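Local coordinates for protein DR2417 (Deinococcus radiodurans, PDB 4XWW) that binds RNA and degrades it as a 5'-3' exonuclease of the metallo-beta-lactamase superfamily, working as a homodimer, and probably takes part in rRNA maturation and mRNA decay, at residues A[189-192]-A[193-196]; A[210-213]-A[214-217]; A[381-384]-A[385-388]. All coordinates share one frame; numbering follows the deposited sequence.

Contact 1: A[189-192]-A[193-196]; sequences VSDL and ERVE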
ATOM      1  N   VAL A 189      33.820   9.439  -3.902  1.00 18.47           N
ATOM      2  CA  VAL A 189      33.723   8.747  -2.610  1.00 19.54           C
ATOM      3  C   VAL A 189      33.310   9.711  -1.503  1.00 20.39           C
ATOM      4  O   VAL A 189      33.562  10.923  -1.592  1.00 21.08           O
ATOM      5  CB  VAL A 189      35.062   8.059  -2.162  1.00 25.45           C
ATOM      6  CG1 VAL A 189      35.459   6.942  -3.100  1.00 38.05           C
ATOM      7  CG2 VAL A 189      36.223   9.098  -1.956  1.00 23.16           C
ATOM      8  N   SER A 190      32.677   9.177  -0.461  1.00 19.42           N
ATOM      9  CA  SER A 190      32.322  10.008   0.688  1.00 19.49           C
ATOM     10  C   SER A 190      33.583  10.546   1.372  1.00 20.37           C
ATOM     11  O   SER A 190      34.579   9.851   1.496  1.00 24.17           O
ATOM     12  CB  SER A 190      31.467   9.239   1.700  1.00 18.58           C
ATOM     13  OG  SER A 190      30.250   8.814   1.112  1.00 20.21           O
ATOM     14  N   ASP A 191      33.517  11.785   1.821  1.00 19.73           N
ATOM     15  CA  ASP A 191      34.667  12.400   2.482  1.00 19.52           C
ATOM     16  C   ASP A 191      34.773  11.990   3.958  1.00 18.83           C
ATOM     17  O   ASP A 191      34.585  12.807   4.861  1.00 22.09           O
ATOM     18  CB  ASP A 191      34.593  13.924   2.349  1.00 22.79           C
ATOM     19  CG  ASP A 191      35.944  14.585   2.552  1.00 28.93           C
ATOM     20  OD1 ASP A 191      36.846  13.925   3.119  1.00 23.63           O
ATOM     21  OD2 ASP A 191      36.101  15.761   2.145  1.00 25.55           O
ATOM     22  N   LEU A 192      35.133  10.736   4.210  1.00 21.66           N
ATOM     23  CA  LEU A 192      35.171  10.251   5.590  1.00 23.66           C
ATOM     24  C   LEU A 192      36.360  10.833   6.348  1.00 20.96           C
ATOM     25  O   LEU A 192      36.337  10.926   7.571  1.00 23.65           O
ATOM     26  CB  LEU A 192      35.208   8.722   5.631  1.00 23.34           C
ATOM     27  CG  LEU A 192      33.963   8.042   5.061  1.00 27.12           C
ATOM     28  CD1 LEU A 192      34.043   6.534   5.235  1.00 31.17           C
ATOM     29  CD2 LEU A 192      32.702   8.614   5.706  1.00 24.46           C
ATOM     30  N   GLU A 193      37.400  11.211   5.612  1.00 23.36           N
ATOM     31  CA  GLU A 193      38.542  11.917   6.192  1.00 23.06           C
ATOM     32  C   GLU A 193      38.063  13.214   6.839  1.00 25.43           C
ATOM     33  O   GLU A 193      38.426  13.534   7.978  1.00 25.63           O
ATOM     34  CB  GLU A 193      39.579  12.197   5.103  1.00 24.04           C
ATOM     35  CG  GLU A 193      40.834  12.901   5.565  1.00 36.43           C
ATOM     36  CD  GLU A 193      41.793  13.163   4.416  1.00 54.15           C
ATOM     37  OE1 GLU A 193      41.349  13.692   3.373  1.00 55.08           O
ATOM     38  OE2 GLU A 193      42.990  12.830   4.551  1.00 64.01           O
ATOM     39  N   ARG A 194      37.223  13.956   6.123  1.00 22.52           N
ATOM     40  CA  ARG A 194      36.754  15.243   6.634  1.00 24.86           C
ATOM     41  C   ARG A 194      35.850  15.038   7.831  1.00 21.15           C
ATOM     42  O   ARG A 194      35.890  15.802   8.791  1.00 22.07           O
ATOM     43  CB  ARG A 194      36.007  16.040   5.564  1.00 24.53           C
ATOM     44  CG  ARG A 194      35.488  17.370   6.082  1.00 21.54           C
ATOM     45  CD  ARG A 194      36.697  18.295   6.387  1.00 18.95           C
ATOM     46  NE  ARG A 194      36.397  19.591   7.015  1.00 23.34           N
ATOM     47  CZ  ARG A 194      36.287  19.793   8.329  1.00 22.06           C
ATOM     48  NH1 ARG A 194      36.391  18.765   9.187  1.00 24.44           N
ATOM     49  NH2 ARG A 194      36.063  21.016   8.793  1.00 25.86           N
ATOM     50  N   VAL A 195      35.010  14.004   7.756  1.00 19.70           N
ATOM     51  CA  VAL A 195      34.086  13.696   8.838  1.00 18.67           C
ATOM     52  C   VAL A 195      34.864  13.287  10.095  1.00 21.92           C
ATOM     53  O   VAL A 195      34.560  13.740  11.202  1.00 24.02           O
ATOM     54  CB  VAL A 195      33.089  12.586   8.412  1.00 25.86           C
ATOM     55  CG1 VAL A 195      32.294  12.072   9.607  1.00 24.72           C
ATOM     56  CG2 VAL A 195      32.143  13.103   7.293  1.00 21.98           C
ATOM     57  N   GLU A 196      35.874  12.441   9.917  1.00 21.09           N
ATOM     58  CA  GLU A 196      36.709  12.028  11.043  1.00 20.02           C
ATOM     59  C   GLU A 196      37.431  13.232  11.670  1.00 23.93           C
ATOM     60  O   GLU A 196      37.543  13.340  12.896  1.00 23.17           O
ATOM     61  CB  GLU A 196      37.723  10.976  10.600  1.00 21.38           C
ATOM     62  CG  GLU A 196      38.679  10.578  11.717  1.00 34.48           C
ATOM     63  CD  GLU A 196      39.384   9.267  11.448  1.00 48.19           C
ATOM     64  OE1 GLU A 196      39.599   8.938  10.260  1.00 41.77           O
ATOM     65  OE2 GLU A 196      39.717   8.566  12.429  1.00 56.67           O
TER
HETATM   66  O   HOH W   1      39.383  15.104   2.939  1.00 33.96           O
HETATM   67  O   HOH W   2      38.004   8.198   8.132  1.00 43.47           O
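Asp-191 reaches over the first turn of helix 192-201, its OD1 accepting the backbone N-H of Arg-194 at 3.0 Å. With CG anti to the backbone N (chi1 -159°), the short carboxylate turns back to meet this donor, which lies above the carboxylate plane. Aspartate suits the place: its side chain is just long enough to give Arg-194 N a straighter bond than its weak one to Asp-191 O, and its charge would favour the positive end of the helix dipole. The same residue's O accepts from Val-195 N at 3.2 Å, and Leu-192 O from Glu-196 N at 2.8 Å, beginning the regular helical pattern.

Packing is close at the cap, where Arg-194 CB sits 3.3 Å from Asp-191 OD1 and Val-195 CG2 lies against Asp-191 O. On the inner side the branched Val-195 continues to Phe-149 and Leu-393, while Leu-192 meets Ile-390 and Ile-178. The arginine's guanidinium turns away from Asp-191 and forms a salt bridge with Glu-147.

Water takes over on the outer side. The extended Glu-193 brings OE1 to 4.5 Å from Asp-191 OD1, and one water donates to both atoms, 2.5 Å from Glu-193 OE1, which probably eases the repulsion between the two acids. A second water donates to Glu-196 OE1 at 2.8 Å and weakly to Leu-192 O. Glutamates, long and charged, suit this hydrated side. The whole is a helix N-cap by aspartate, entered through an inverse gamma turn centred on Asp-191, at the surface of the metallo-beta-lactamase domain.

Contact 2: A[210-213]-A[214-217]; sequences STNA and ERPG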
ATOM      1  N   SER A 210      18.100   9.019   8.837  1.00 16.19           N
ATOM      2  CA  SER A 210      17.601   7.825   9.525  1.00 17.00           C
ATOM      3  C   SER A 210      16.824   6.863   8.635  1.00 19.00           C
ATOM      4  O   SER A 210      16.285   5.879   9.133  1.00 17.21           O
ATOM      5  CB  SER A 210      16.687   8.216  10.696  1.00 22.08           C
ATOM      6  OG  SER A 210      17.300   9.202  11.519  1.00 18.72           O
ATOM      7  N   THR A 211      16.762   7.153   7.341  1.00 18.27           N
ATOM      8  CA  THR A 211      15.893   6.410   6.424  1.00 17.03           C
ATOM      9  C   THR A 211      15.952   4.894   6.604  1.00 19.22           C
ATOM     10  O   THR A 211      14.911   4.214   6.727  1.00 16.00           O
ATOM     11  CB  THR A 211      16.260   6.733   4.963  1.00 15.65           C
ATOM     12  OG1 THR A 211      16.135   8.140   4.754  1.00 16.61           O
ATOM     13  CG2 THR A 211      15.320   6.008   4.017  1.00 18.12           C
ATOM     14  N   ASN A 212      17.171   4.364   6.626  1.00 16.02           N
ATOM     15  CA  ASN A 212      17.376   2.922   6.685  1.00 13.55           C
ATOM     16  C   ASN A 212      17.868   2.469   8.054  1.00 16.08           C
ATOM     17  O   ASN A 212      18.562   1.467   8.177  1.00 17.82           O
ATOM     18  CB  ASN A 212      18.357   2.458   5.593  1.00 14.47           C
ATOM     19  CG  ASN A 212      17.714   2.404   4.217  1.00 22.38           C
ATOM     20  OD1 ASN A 212      16.482   2.405   4.085  1.00 23.27           O
ATOM     21  ND2 ASN A 212      18.548   2.330   3.181  1.00 20.16           N
ATOM     22  N   ALA A 213      17.489   3.198   9.098  1.00 15.73           N
ATOM     23  CA  ALA A 213      18.007   2.878  10.428  1.00 17.87           C
ATOM     24  C   ALA A 213      17.541   1.513  10.963  1.00 19.40           C
ATOM     25  O   ALA A 213      18.138   0.988  11.902  1.00 22.02           O
ATOM     26  CB  ALA A 213      17.641   4.002  11.421  1.00 18.79           C
ATOM     27  N   GLU A 214      16.498   0.933  10.360  1.00 17.31           N
ATOM     28  CA  GLU A 214      16.009  -0.388  10.801  1.00 18.81           C
ATOM     29  C   GLU A 214      16.648  -1.535  10.027  1.00 21.93           C
ATOM     30  O   GLU A 214      16.396  -2.704  10.319  1.00 25.78           O
ATOM     31  CB  GLU A 214      14.478  -0.456  10.691  1.00 15.60           C
ATOM     32  CG  GLU A 214      13.809   0.543  11.615  1.00 17.77           C
ATOM     33  CD  GLU A 214      12.302   0.357  11.721  1.00 28.40           C
ATOM     34  OE1 GLU A 214      11.851  -0.772  12.028  1.00 26.24           O
ATOM     35  OE2 GLU A 214      11.572   1.349  11.528  1.00 31.71           O
ATOM     36  N   ARG A 215      17.493  -1.197   9.054  1.00 19.41           N
ATOM     37  CA  ARG A 215      18.168  -2.192   8.218  1.00 16.12           C
ATOM     38  C   ARG A 215      19.566  -2.530   8.719  1.00 20.86           C
ATOM     39  O   ARG A 215      20.420  -1.663   8.805  1.00 19.66           O
ATOM     40  CB  ARG A 215      18.259  -1.695   6.775  1.00 17.02           C
ATOM     41  CG  ARG A 215      16.890  -1.503   6.117  1.00 29.21           C
ATOM     42  CD  ARG A 215      17.057  -1.364   4.607  1.00 43.82           C
ATOM     43  NE  ARG A 215      15.913  -0.712   3.979  1.00 42.34           N
ATOM     44  CZ  ARG A 215      15.862  -0.390   2.688  1.00 45.58           C
ATOM     45  NH1 ARG A 215      16.886  -0.665   1.889  1.00 37.12           N
ATOM     46  NH2 ARG A 215      14.787   0.210   2.195  1.00 52.45           N
ATOM     47  N   PRO A 216      19.798  -3.801   9.074  1.00 23.41           N
ATOM     48  CA  PRO A 216      21.118  -4.174   9.586  1.00 26.51           C
ATOM     49  C   PRO A 216      22.121  -4.229   8.451  1.00 20.80           C
ATOM     50  O   PRO A 216      21.704  -4.306   7.296  1.00 21.50           O
ATOM     51  CB  PRO A 216      20.890  -5.566  10.194  1.00 31.23           C
ATOM     52  CG  PRO A 216      19.383  -5.713  10.297  1.00 36.50           C
ATOM     53  CD  PRO A 216      18.832  -4.906   9.167  1.00 23.88           C
ATOM     54  N   GLY A 217      23.409  -4.161   8.777  1.00 17.48           N
ATOM     55  CA  GLY A 217      24.457  -4.326   7.786  1.00 21.67           C
ATOM     56  C   GLY A 217      24.769  -3.069   6.997  1.00 20.67           C
ATOM     57  O   GLY A 217      24.589  -1.959   7.485  1.00 19.19           O
TER
HETATM   58  O   HOH W   3      14.627   1.769   8.256  1.00 19.56           O
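Asn-212 and Arg-215 form the ends of a type I beta turn, closed by Arg-215 N donating to Asn-212 O at 3.0 Å, and this turn overlaps a preceding type I turn from Ser-210 to Ala-213. The two side chains then lie over one another. Asn-212 OD1 rests 3.0 Å above the plane of the Arg-215 guanidinium, offset toward its rim, with the amide and guanidinium planes 28° apart. Arg-215 NE is 3.2 Å from Asn-212 OD1, but with the oxygen over the guanidinium face this approach is too poorly angled for a hydrogen bond. Extension of the arginine from CG to NE brings the flat group over the amide. Asparagine suits the spot because its other end, ND2, donates to His-381 O and Ser-379 OG and so fixes the amide's rotation.

Ala-213 is small enough to pack against Leu-387 and His-412. Glu-214 turns outward to Arg-407 and to Tyr-370 of the second subunit, while a water joins its N to Thr-211 O, 2.9 Å from each. This double turn belongs to the active-site loop that follows strand 205-209, whose last residue, Asp-209, is the predicted proton donor.

Contact 3: A[381-384]-A[385-388]; sequences HASQ and EELA. With nucleotides of chain C.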
ATOM      1  N   HIS A 381      20.388   5.161   0.658  1.00 16.72           N
ATOM      2  CA  HIS A 381      20.597   5.555   2.058  1.00 20.47           C
ATOM      3  C   HIS A 381      21.337   4.495   2.889  1.00 19.24           C
ATOM      4  O   HIS A 381      21.165   3.292   2.704  1.00 18.04           O
ATOM      5  CB  HIS A 381      19.264   5.907   2.733  1.00 15.22           C
ATOM      6  CG  HIS A 381      18.482   6.984   2.049  1.00 14.48           C
ATOM      7  ND1 HIS A 381      18.571   8.310   2.420  1.00 15.57           N
ATOM      8  CD2 HIS A 381      17.602   6.937   1.016  1.00 15.11           C
ATOM      9  CE1 HIS A 381      17.768   9.031   1.657  1.00 16.66           C
ATOM     10  NE2 HIS A 381      17.171   8.223   0.799  1.00 18.85           N
ATOM     11  N   ALA A 382      22.135   4.991   3.831  1.00 14.37           N
ATOM     12  CA  ALA A 382      22.908   4.198   4.787  1.00 16.63           C
ATOM     13  C   ALA A 382      22.099   3.260   5.651  1.00 18.77           C
ATOM     14  O   ALA A 382      21.131   3.679   6.276  1.00 18.28           O
ATOM     15  CB  ALA A 382      23.676   5.139   5.697  1.00 18.36           C
ATOM     16  N   SER A 383      22.551   2.013   5.741  1.00 16.71           N
ATOM     17  CA  SER A 383      22.007   1.079   6.709  1.00 18.07           C
ATOM     18  C   SER A 383      22.783   1.240   8.019  1.00 18.12           C
ATOM     19  O   SER A 383      23.646   2.118   8.129  1.00 18.12           O
ATOM     20  CB  SER A 383      22.092  -0.343   6.163  1.00 16.48           C
ATOM     21  OG  SER A 383      21.315  -0.437   4.982  1.00 19.60           O
ATOM     22  N   GLN A 384      22.478   0.395   9.002  1.00 19.90           N
ATOM     23  CA  GLN A 384      23.007   0.574  10.363  1.00 17.56           C
ATOM     24  C   GLN A 384      24.536   0.642  10.452  1.00 18.77           C
ATOM     25  O   GLN A 384      25.075   1.467  11.203  1.00 19.91           O
ATOM     26  CB  GLN A 384      22.490  -0.556  11.286  1.00 19.34           C
ATOM     27  CG  GLN A 384      21.005  -0.438  11.593  1.00 19.25           C
ATOM     28  CD  GLN A 384      20.453  -1.628  12.383  1.00 25.57           C
ATOM     29  OE1 GLN A 384      21.172  -2.578  12.682  1.00 21.30           O
ATOM     30  NE2 GLN A 384      19.166  -1.573  12.708  1.00 29.63           N
ATOM     31  N   GLU A 385      25.248  -0.216   9.718  1.00 17.38           N
ATOM     32  CA  GLU A 385      26.713  -0.184   9.813  1.00 20.55           C
ATOM     33  C   GLU A 385      27.246   1.183   9.392  1.00 18.77           C
ATOM     34  O   GLU A 385      28.167   1.736  10.026  1.00 20.57           O
ATOM     35  CB  GLU A 385      27.341  -1.290   8.955  1.00 21.39           C
ATOM     36  CG  GLU A 385      27.348  -2.636   9.638  1.00 27.57           C
ATOM     37  CD  GLU A 385      27.973  -3.714   8.778  1.00 45.62           C
ATOM     38  OE1 GLU A 385      28.725  -3.367   7.834  1.00 34.72           O
ATOM     39  OE2 GLU A 385      27.699  -4.903   9.044  1.00 46.36           O
ATOM     40  N   GLU A 386      26.650   1.738   8.339  1.00 19.08           N
ATOM     41  CA  GLU A 386      27.097   3.028   7.839  1.00 20.40           C
ATOM     42  C   GLU A 386      26.707   4.147   8.790  1.00 19.26           C
ATOM     43  O   GLU A 386      27.512   5.041   9.064  1.00 17.93           O
ATOM     44  CB  GLU A 386      26.539   3.273   6.449  1.00 18.96           C
ATOM     45  CG  GLU A 386      26.997   2.233   5.443  1.00 17.64           C
ATOM     46  CD  GLU A 386      25.947   2.001   4.382  1.00 22.22           C
ATOM     47  OE1 GLU A 386      25.061   1.147   4.618  1.00 23.27           O
ATOM     48  OE2 GLU A 386      25.987   2.699   3.341  1.00 22.78           O
ATOM     49  N   LEU A 387      25.497   4.083   9.327  1.00 16.39           N
ATOM     50  CA  LEU A 387      25.085   5.070  10.330  1.00 17.03           C
ATOM     51  C   LEU A 387      26.009   5.021  11.554  1.00 16.20           C
ATOM     52  O   LEU A 387      26.382   6.066  12.104  1.00 18.24           O
ATOM     53  CB  LEU A 387      23.615   4.835  10.747  1.00 16.92           C
ATOM     54  CG  LEU A 387      22.596   4.926   9.606  1.00 16.15           C
ATOM     55  CD1 LEU A 387      21.175   4.607  10.112  1.00 19.35           C
ATOM     56  CD2 LEU A 387      22.692   6.326   8.974  1.00 18.72           C
ATOM     57  N   ALA A 388      26.369   3.812  11.987  1.00 16.35           N
ATOM     58  CA  ALA A 388      27.300   3.653  13.114  1.00 18.82           C
ATOM     59  C   ALA A 388      28.677   4.253  12.813  1.00 21.99           C
ATOM     60  O   ALA A 388      29.319   4.865  13.675  1.00 21.20           O
ATOM     61  CB  ALA A 388      27.440   2.193  13.472  1.00 20.33           C
TER
ATOM     62  P     U C   3      14.811   9.770  -1.696  1.00 29.94           P
ATOM     63  OP1   U C   3      16.110   9.077  -1.536  1.00 27.55           O
ATOM     64  OP2   U C   3      14.503  10.958  -0.867  1.00 34.04           O
ATOM     65  O5'   U C   3      14.657  10.147  -3.233  1.00 29.98           O
ATOM     66  C5'   U C   3      14.666   9.121  -4.238  1.00 32.79           C
ATOM     67  C4'   U C   3      13.595   9.400  -5.259  1.00 47.85           C
ATOM     68  O4'   U C   3      12.334   8.838  -4.802  1.00 58.92           O
ATOM     69  C3'   U C   3      13.335  10.880  -5.531  1.00 49.04           C
ATOM     70  O3'   U C   3      13.190  11.094  -6.925  1.00 40.49           O
ATOM     71  C2'   U C   3      12.026  11.150  -4.797  1.00 53.66           C
ATOM     72  O2'   U C   3      11.258  12.190  -5.369  1.00 50.29           O
ATOM     73  C1'   U C   3      11.318   9.806  -4.941  1.00 58.16           C
ATOM     74  N1    U C   3      10.305   9.573  -3.905  1.00 49.66           N
ATOM     75  C2    U C   3       9.049   9.170  -4.313  1.00 49.36           C
ATOM     76  O2    U C   3       8.759   8.988  -5.482  1.00 48.16           O
ATOM     77  N3    U C   3       8.146   8.984  -3.297  1.00 42.51           N
ATOM     78  C4    U C   3       8.362   9.157  -1.946  1.00 48.93           C
ATOM     79  O4    U C   3       7.441   8.947  -1.154  1.00 48.32           O
ATOM     80  C5    U C   3       9.684   9.580  -1.606  1.00 47.76           C
ATOM     81  C6    U C   3      10.587   9.774  -2.574  1.00 45.59           C
ATOM     82  P     U C   2      15.894   3.823  -1.759  1.00 27.37           P
ATOM     83  OP1   U C   2      16.696   4.680  -2.660  1.00 28.63           O
ATOM     84  OP2   U C   2      16.468   3.371  -0.472  1.00 31.19           O
ATOM     85  O5'   U C   2      14.519   4.546  -1.406  1.00 33.40           O
ATOM     86  C5'   U C   2      13.711   5.161  -2.421  1.00 30.51           C
ATOM     87  C4'   U C   2      13.061   6.416  -1.886  1.00 24.77           C
ATOM     88  O4'   U C   2      11.989   6.066  -0.965  1.00 29.14           O
ATOM     89  C3'   U C   2      13.979   7.366  -1.121  1.00 25.18           C
ATOM     90  O3'   U C   2      13.651   8.701  -1.476  1.00 30.94           O
ATOM     91  C2'   U C   2      13.581   7.137   0.333  1.00 27.91           C
ATOM     92  O2'   U C   2      13.835   8.255   1.157  1.00 25.61           O
ATOM     93  C1'   U C   2      12.085   6.880   0.182  1.00 32.00           C
ATOM     94  N1    U C   2      11.475   6.174   1.315  1.00 34.84           N
ATOM     95  C2    U C   2      10.239   6.610   1.751  1.00 44.10           C
ATOM     96  O2    U C   2       9.644   7.539   1.233  1.00 49.94           O
ATOM     97  N3    U C   2       9.726   5.915   2.817  1.00 47.55           N
ATOM     98  C4    U C   2      10.305   4.855   3.479  1.00 48.46           C
ATOM     99  O4    U C   2       9.711   4.333   4.424  1.00 56.93           O
ATOM    100  C5    U C   2      11.585   4.466   2.972  1.00 34.78           C
ATOM    101  C6    U C   2      12.113   5.123   1.932  1.00 36.22           C
TER
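Ser-383 and Glu-386 meet at the N-terminus of helix 384-394 in one half of a capping box, beside a hydrophobic staple. Ser-383 is the N-cap, and its N-H is taken up by Glu-386 OE1 at 2.9 Å (N-H...O 157°).

Among the hydrogen bonds, this one approaches OE1 from above the carboxylate plane, 60° out of it. The glutamate's chi1 (-61°) sets CG beside the backbone N and so sends the chain back toward the helix start; chi2 is only somewhat off anti, and chi3 sets the turn of the carboxylate. OE1 also accepts from Thr-219 N and OE2 from Ile-178 N, so this buried acid is gripped by three backbone N-H groups; glutamate has the length to gather them. The reciprocal bond of a full capping box is missing; Ser-383 OG is hydrogen-bonded to Thr-219 OG1. Helical bonds follow: Leu-387 N to Ser-383 O at 3.0 Å, nearly in line with the C=O, and Ala-388 N to Gln-384 O at 2.8 Å. Gln-384 turns its amide outward from the helix, giving NE2 to Ala-213 O.

The apolar contacts centre on Ala-382, just before the cap. Its CB touches Leu-387 CD2 at 3.6 Å, the staple itself, and the CB of Glu-386 at 3.5 Å. A methyl group fits in this close quarter, whereas the longer leucine also spans to His-412 and Leu-415 on helix 406-417.

Contact with RNA falls to His-381, the predicted proton acceptor. Its ND1 bonds to Asp-209 OD2, which would orient the ring, and His-403 and His-153 pack against it. On the far side of the ring from ND1, the NE2 edge faces the phosphate joining U2 and U3 of chain C, whose P lies in the ring plane, and NE2 donates to OP1 of U3 at 2.7 Å.

How the contacts relate
Contact 1 is a surface feature, about 14 Å from the RNA at its nearest atom, whereas contacts 2 and 3 are partly buried beside the active site, their centres about 6 Å apart. Helix 384-394 ties the set together: its start is contact 3, its later residues meet contact 1, and the double turn of contact 2 lies against its first turn. Contacts 1 and 3 lie at helix starts: in contact 1 the N-cap aspartate takes a helix N-H, in contact 3 a glutamate in the helix takes the N-cap's own N-H. In contact 1 one water bridges two acids, another an acid and a backbone carbonyl; contact 2 has a single bridging water, and contact 3 alone binds RNA phosphate.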